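Local coordinates for capsid protein (Bocavirus gorilla/GBoV1/2009, PDB 7LNK) that builds the T=1 icosahedral capsid of gorilla bocavirus 1, a parvovirus, with sixty copies of the subunit forming the shell, at residues Gly176-Ala179 with Thr180-Ala183; Leu164-Ala168 with Asp169-Thr173. All blocks are in the same frame, centred on the assembly; numbering follows the deposited sequence.

Contact 1 of 2, residues Gly176-Ala179 with Thr180-Ala183; sequences GGTA and TEKA
Residues G176-A179 meet T180-A183 in a local helix-capping contact, where a glycine-containing loop enters helix 179-186 between strands 153-160 and 199-201 of the capsid protein. The cap is T178. Its OG1 accepts a nearly straight hydrogen bond from E181 N at 3.2 Å (N-H...O angle 164°), and the same hydroxyl is hydrogen-bonded to the carbonyl oxygen of G295 in a neighbouring loop, so two bonds fix its rotation. The first torsion, 60°, sets OG1 between the backbone N and the carbonyl carbon, turned toward the opening turn of the helix. This is the N-cap principle, in which a side chain serves an amide that has no preceding helical carbonyl to bond to. The sequence, Thr-x-x-Glu, would allow a capping box, but E181 OE1 stands 4.0 Å from T178 N, so this is a plain N-cap; E181 OE2 instead takes a hydrogen bond from Y297 N. Beyond the cap, ordinary helical bonds begin, K182 N to T178 O at 3.1 Å and A183 N to A179 O at 3.2 Å. T180 and A183 pack on L346 of a neighbouring subunit, and K182 on I472 of another neighbouring subunit. The aliphatic part of K182 also folds back across the loop, its CG and CD lying alongside the carbonyl oxygens of T178 and G176.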
ATOM      1  N   GLY A 176     -34.350  61.231 105.784  1.00 34.88           N
ATOM      2  CA  GLY A 176     -33.754  60.684 104.588  1.00 34.88           C
ATOM      3  C   GLY A 176     -34.559  59.604 103.909  1.00 34.88           C
ATOM      4  O   GLY A 176     -34.066  59.000 102.952  1.00 34.88           O
ATOM      5  N   GLY A 177     -35.776  59.339 104.368  1.00 33.74           N
ATOM      6  CA  GLY A 177     -36.615  58.338 103.748  1.00 33.74           C
ATOM      7  C   GLY A 177     -36.438  56.969 104.367  1.00 33.74           C
ATOM      8  O   GLY A 177     -35.531  56.712 105.156  1.00 33.74           O
ATOM      9  N   THR A 178     -37.337  56.068 103.993  1.00 31.38           N
ATOM     10  CA  THR A 178     -37.252  54.710 104.493  1.00 31.38           C
ATOM     11  C   THR A 178     -36.154  53.952 103.759  1.00 31.38           C
ATOM     12  O   THR A 178     -35.531  54.455 102.825  1.00 31.38           O
ATOM     13  CB  THR A 178     -38.591  53.993 104.332  1.00 31.55           C
ATOM     14  OG1 THR A 178     -38.948  53.952 102.948  1.00 31.55           O
ATOM     15  CG2 THR A 178     -39.672  54.724 105.087  1.00 31.55           C
ATOM     16  N   ALA A 179     -35.935  52.708 104.179  1.00 30.11           N
ATOM     17  CA  ALA A 179     -34.908  51.902 103.536  1.00 30.11           C
ATOM     18  C   ALA A 179     -35.356  51.461 102.155  1.00 30.11           C
ATOM     19  O   ALA A 179     -34.534  51.285 101.251  1.00 30.11           O
ATOM     20  CB  ALA A 179     -34.570  50.693 104.405  1.00 30.39           C
ATOM     21  N   THR A 180     -36.662  51.282 101.972  1.00 29.40           N
ATOM     22  CA  THR A 180     -37.169  50.834 100.684  1.00 29.40           C
ATOM     23  C   THR A 180     -37.211  51.976  99.684  1.00 29.40           C
ATOM     24  O   THR A 180     -36.870  51.793  98.512  1.00 29.40           O
ATOM     25  CB  THR A 180     -38.550  50.214 100.860  1.00 30.06           C
ATOM     26  OG1 THR A 180     -38.451  49.095 101.746  1.00 30.06           O
ATOM     27  CG2 THR A 180     -39.094  49.739  99.531  1.00 30.06           C
ATOM     28  N   GLU A 181     -37.621  53.166 100.124  1.00 29.03           N
ATOM     29  CA  GLU A 181     -37.628  54.302  99.211  1.00 29.03           C
ATOM     30  C   GLU A 181     -36.221  54.672  98.772  1.00 29.03           C
ATOM     31  O   GLU A 181     -36.001  54.997  97.603  1.00 29.03           O
ATOM     32  CB  GLU A 181     -38.316  55.507  99.841  1.00 32.12           C
ATOM     33  CG  GLU A 181     -39.803  55.357 100.004  1.00 32.12           C
ATOM     34  CD  GLU A 181     -40.439  56.599 100.561  1.00 32.12           C
ATOM     35  OE1 GLU A 181     -39.700  57.471 101.052  1.00 32.12           O
ATOM     36  OE2 GLU A 181     -41.674  56.732 100.462  1.00 32.12           O
ATOM     37  N   LYS A 182     -35.259  54.644  99.694  1.00 27.71           N
ATOM     38  CA  LYS A 182     -33.885  54.938  99.310  1.00 27.71           C
ATOM     39  C   LYS A 182     -33.358  53.902  98.333  1.00 27.71           C
ATOM     40  O   LYS A 182     -32.623  54.240  97.402  1.00 27.71           O
ATOM     41  CB  LYS A 182     -32.994  55.021 100.545  1.00 29.55           C
ATOM     42  CG  LYS A 182     -33.243  56.249 101.382  1.00 29.55           C
ATOM     43  CD  LYS A 182     -32.191  56.410 102.450  1.00 29.55           C
ATOM     44  CE  LYS A 182     -32.277  55.294 103.458  1.00 29.55           C
ATOM     45  NZ  LYS A 182     -31.329  55.501 104.577  1.00 29.55           N
ATOM     46  N   ALA A 183     -33.737  52.641  98.517  1.00 26.59           N
ATOM     47  CA  ALA A 183     -33.311  51.597  97.596  1.00 26.59           C
ATOM     48  C   ALA A 183     -33.910  51.812  96.216  1.00 26.59           C
ATOM     49  O   ALA A 183     -33.339  51.396  95.205  1.00 26.59           O
ATOM     50  CB  ALA A 183     -33.700  50.228  98.145  1.00 26.69           C
TER

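Contact 2 of 2, residues Leu164-Ala168 with Asp169-Thr173; sequences LNELA and DLDGT
E166 faces D169 and D171 across the end of a short helical turn, three acids brought together at one place. The carboxylate of E166 reaches one aspartate with each oxygen: OE1 is modelled 2.7 Å from D169 OD2, and OE2 2.9 Å from D171 OD2, separations that are doubtful at this resolution. None of the groups is stacked flat on another, for the E166 plane stands 72° from that of D169 and 71° from that of D171. A cluster of this kind is consistent with one or more of the acids being protonated. The bend of E166 at chi2, 66°, carries its carboxylate round toward the aspartates even though its CB points away from them. The motif beneath the cluster is a weakly bonded turn, about 165-168, that ends as L170 adopts positive phi; it lies in the segment following strand 153-160 of the parvovirus coat protein. The chain turns there, and D171 lies beside E166. Further out, N299 N donates to E166 OE2, giving that carboxylate a backbone donor, and D171 N makes a weak bond to E181 OE1. L170 rests on E181 and L185 of helix 179-186 and on I472 of a neighbouring subunit, while L167 packs on M348 of another neighbouring subunit.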
ATOM      1  N   LEU A 164     -41.246  56.385  89.844  1.00 27.04           N
ATOM      2  CA  LEU A 164     -42.501  56.815  90.442  1.00 27.04           C
ATOM      3  C   LEU A 164     -42.159  57.636  91.675  1.00 27.04           C
ATOM      4  O   LEU A 164     -41.471  57.149  92.573  1.00 27.04           O
ATOM      5  CB  LEU A 164     -43.369  55.617  90.805  1.00 27.48           C
ATOM      6  CG  LEU A 164     -44.842  55.894  91.110  1.00 27.48           C
ATOM      7  CD1 LEU A 164     -45.650  54.667  90.771  1.00 27.48           C
ATOM      8  CD2 LEU A 164     -45.095  56.332  92.527  1.00 27.48           C
ATOM      9  N   ASN A 165     -42.636  58.879  91.723  1.00 29.37           N
ATOM     10  CA  ASN A 165     -42.079  59.841  92.667  1.00 29.37           C
ATOM     11  C   ASN A 165     -42.431  59.505  94.111  1.00 29.37           C
ATOM     12  O   ASN A 165     -41.552  59.502  94.979  1.00 29.37           O
ATOM     13  CB  ASN A 165     -42.552  61.249  92.322  1.00 29.38           C
ATOM     14  CG  ASN A 165     -41.795  62.307  93.074  1.00 29.38           C
ATOM     15  OD1 ASN A 165     -40.624  62.134  93.392  1.00 29.38           O
ATOM     16  ND2 ASN A 165     -42.460  63.404  93.381  1.00 29.38           N
ATOM     17  N   GLU A 166     -43.705  59.234  94.397  1.00 30.84           N
ATOM     18  CA  GLU A 166     -44.108  59.026  95.784  1.00 30.84           C
ATOM     19  C   GLU A 166     -43.375  57.839  96.395  1.00 30.84           C
ATOM     20  O   GLU A 166     -43.215  57.755  97.618  1.00 30.84           O
ATOM     21  CB  GLU A 166     -45.621  58.835  95.875  1.00 32.31           C
ATOM     22  CG  GLU A 166     -46.149  58.722  97.295  1.00 32.31           C
ATOM     23  CD  GLU A 166     -45.991  60.005  98.094  1.00 32.31           C
ATOM     24  OE1 GLU A 166     -45.756  61.069  97.491  1.00 32.31           O
ATOM     25  OE2 GLU A 166     -46.077  59.952  99.335  1.00 32.31           O
ATOM     26  N   LEU A 167     -42.913  56.918  95.555  1.00 29.98           N
ATOM     27  CA  LEU A 167     -42.069  55.830  96.027  1.00 29.98           C
ATOM     28  C   LEU A 167     -40.643  56.295  96.279  1.00 29.98           C
ATOM     29  O   LEU A 167     -39.927  55.703  97.086  1.00 29.98           O
ATOM     30  CB  LEU A 167     -42.084  54.693  95.012  1.00 29.28           C
ATOM     31  CG  LEU A 167     -43.106  53.571  95.150  1.00 29.28           C
ATOM     32  CD1 LEU A 167     -44.524  54.060  95.089  1.00 29.28           C
ATOM     33  CD2 LEU A 167     -42.856  52.610  94.018  1.00 29.28           C
ATOM     34  N   ALA A 168     -40.187  57.297  95.541  1.00 30.54           N
ATOM     35  CA  ALA A 168     -38.826  57.803  95.657  1.00 30.54           C
ATOM     36  C   ALA A 168     -38.709  59.072  96.493  1.00 30.54           C
ATOM     37  O   ALA A 168     -37.621  59.629  96.606  1.00 30.54           O
ATOM     38  CB  ALA A 168     -38.235  58.050  94.276  1.00 29.54           C
ATOM     39  N   ASP A 169     -39.803  59.583  97.043  1.00 31.32           N
ATOM     40  CA  ASP A 169     -39.749  60.971  97.487  1.00 31.32           C
ATOM     41  C   ASP A 169     -39.122  61.162  98.862  1.00 31.32           C
ATOM     42  O   ASP A 169     -38.984  62.311  99.290  1.00 31.32           O
ATOM     43  CB  ASP A 169     -41.143  61.600  97.460  1.00 32.37           C
ATOM     44  CG  ASP A 169     -42.131  60.879  98.329  1.00 32.37           C
ATOM     45  OD1 ASP A 169     -41.801  59.802  98.866  1.00 32.37           O
ATOM     46  OD2 ASP A 169     -43.249  61.404  98.493  1.00 32.37           O
ATOM     47  N   LEU A 170     -38.725  60.092  99.550  1.00 32.38           N
ATOM     48  CA  LEU A 170     -38.023  60.204 100.830  1.00 32.38           C
ATOM     49  C   LEU A 170     -38.803  61.044 101.832  1.00 32.38           C
ATOM     50  O   LEU A 170     -38.279  61.965 102.458  1.00 32.38           O
ATOM     51  CB  LEU A 170     -36.608  60.748 100.637  1.00 31.27           C
ATOM     52  CG  LEU A 170     -35.511  59.800 100.139  1.00 31.27           C
ATOM     53  CD1 LEU A 170     -35.940  58.766  99.125  1.00 31.27           C
ATOM     54  CD2 LEU A 170     -34.282  60.576  99.698  1.00 31.27           C
ATOM     55  N   ASP A 171     -40.069  60.698 101.993  1.00 33.85           N
ATOM     56  CA  ASP A 171     -40.932  61.330 102.969  1.00 33.85           C
ATOM     57  C   ASP A 171     -41.253  60.333 104.070  1.00 33.85           C
ATOM     58  O   ASP A 171     -41.238  59.119 103.860  1.00 33.85           O
ATOM     59  CB  ASP A 171     -42.209  61.862 102.311  1.00 33.49           C
ATOM     60  CG  ASP A 171     -42.999  60.784 101.600  1.00 33.49           C
ATOM     61  OD1 ASP A 171     -42.527  59.637 101.507  1.00 33.49           O
ATOM     62  OD2 ASP A 171     -44.106  61.093 101.117  1.00 33.49           O
ATOM     63  N   GLY A 172     -41.484  60.851 105.267  1.00 36.04           N
ATOM     64  CA  GLY A 172     -41.856  59.993 106.368  1.00 36.04           C
ATOM     65  C   GLY A 172     -41.353  60.487 107.704  1.00 36.04           C
ATOM     66  O   GLY A 172     -40.812  61.591 107.802  1.00 36.04           O
ATOM     67  N   THR A 173     -41.513  59.668 108.740  1.00 37.72           N
ATOM     68  CA  THR A 173     -41.004  60.043 110.053  1.00 37.72           C
ATOM     69  C   THR A 173     -39.485  59.986 110.084  1.00 37.72           C
ATOM     70  O   THR A 173     -38.829  60.925 110.549  1.00 37.72           O
ATOM     71  CB  THR A 173     -41.595  59.131 111.125  1.00 38.52           C
ATOM     72  OG1 THR A 173     -43.020  59.268 111.136  1.00 38.52           O
ATOM     73  CG2 THR A 173     -41.048  59.500 112.493  1.00 38.52           C
TER

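How the contacts relate
Contact 2 closes before contact 1 opens along the chain, and their centres are about 8 Å apart, so the short turn and the following helix lie side by side. E181 of contact 1 joins them: its CG packs on L167 O, and its OE2 is modelled 3.2 Å from D171 OD1 and 3.5 Å from D169 OD1, adding a fourth carboxylate to the acid cluster. The loop with residues 294-299 runs past both contacts and supplies partners to each. Both contacts also pack against the same two neighbouring subunits, at the joints between copies of the capsid protein, and I472 of one of them touches K182 of contact 1 as well as L170 of contact 2.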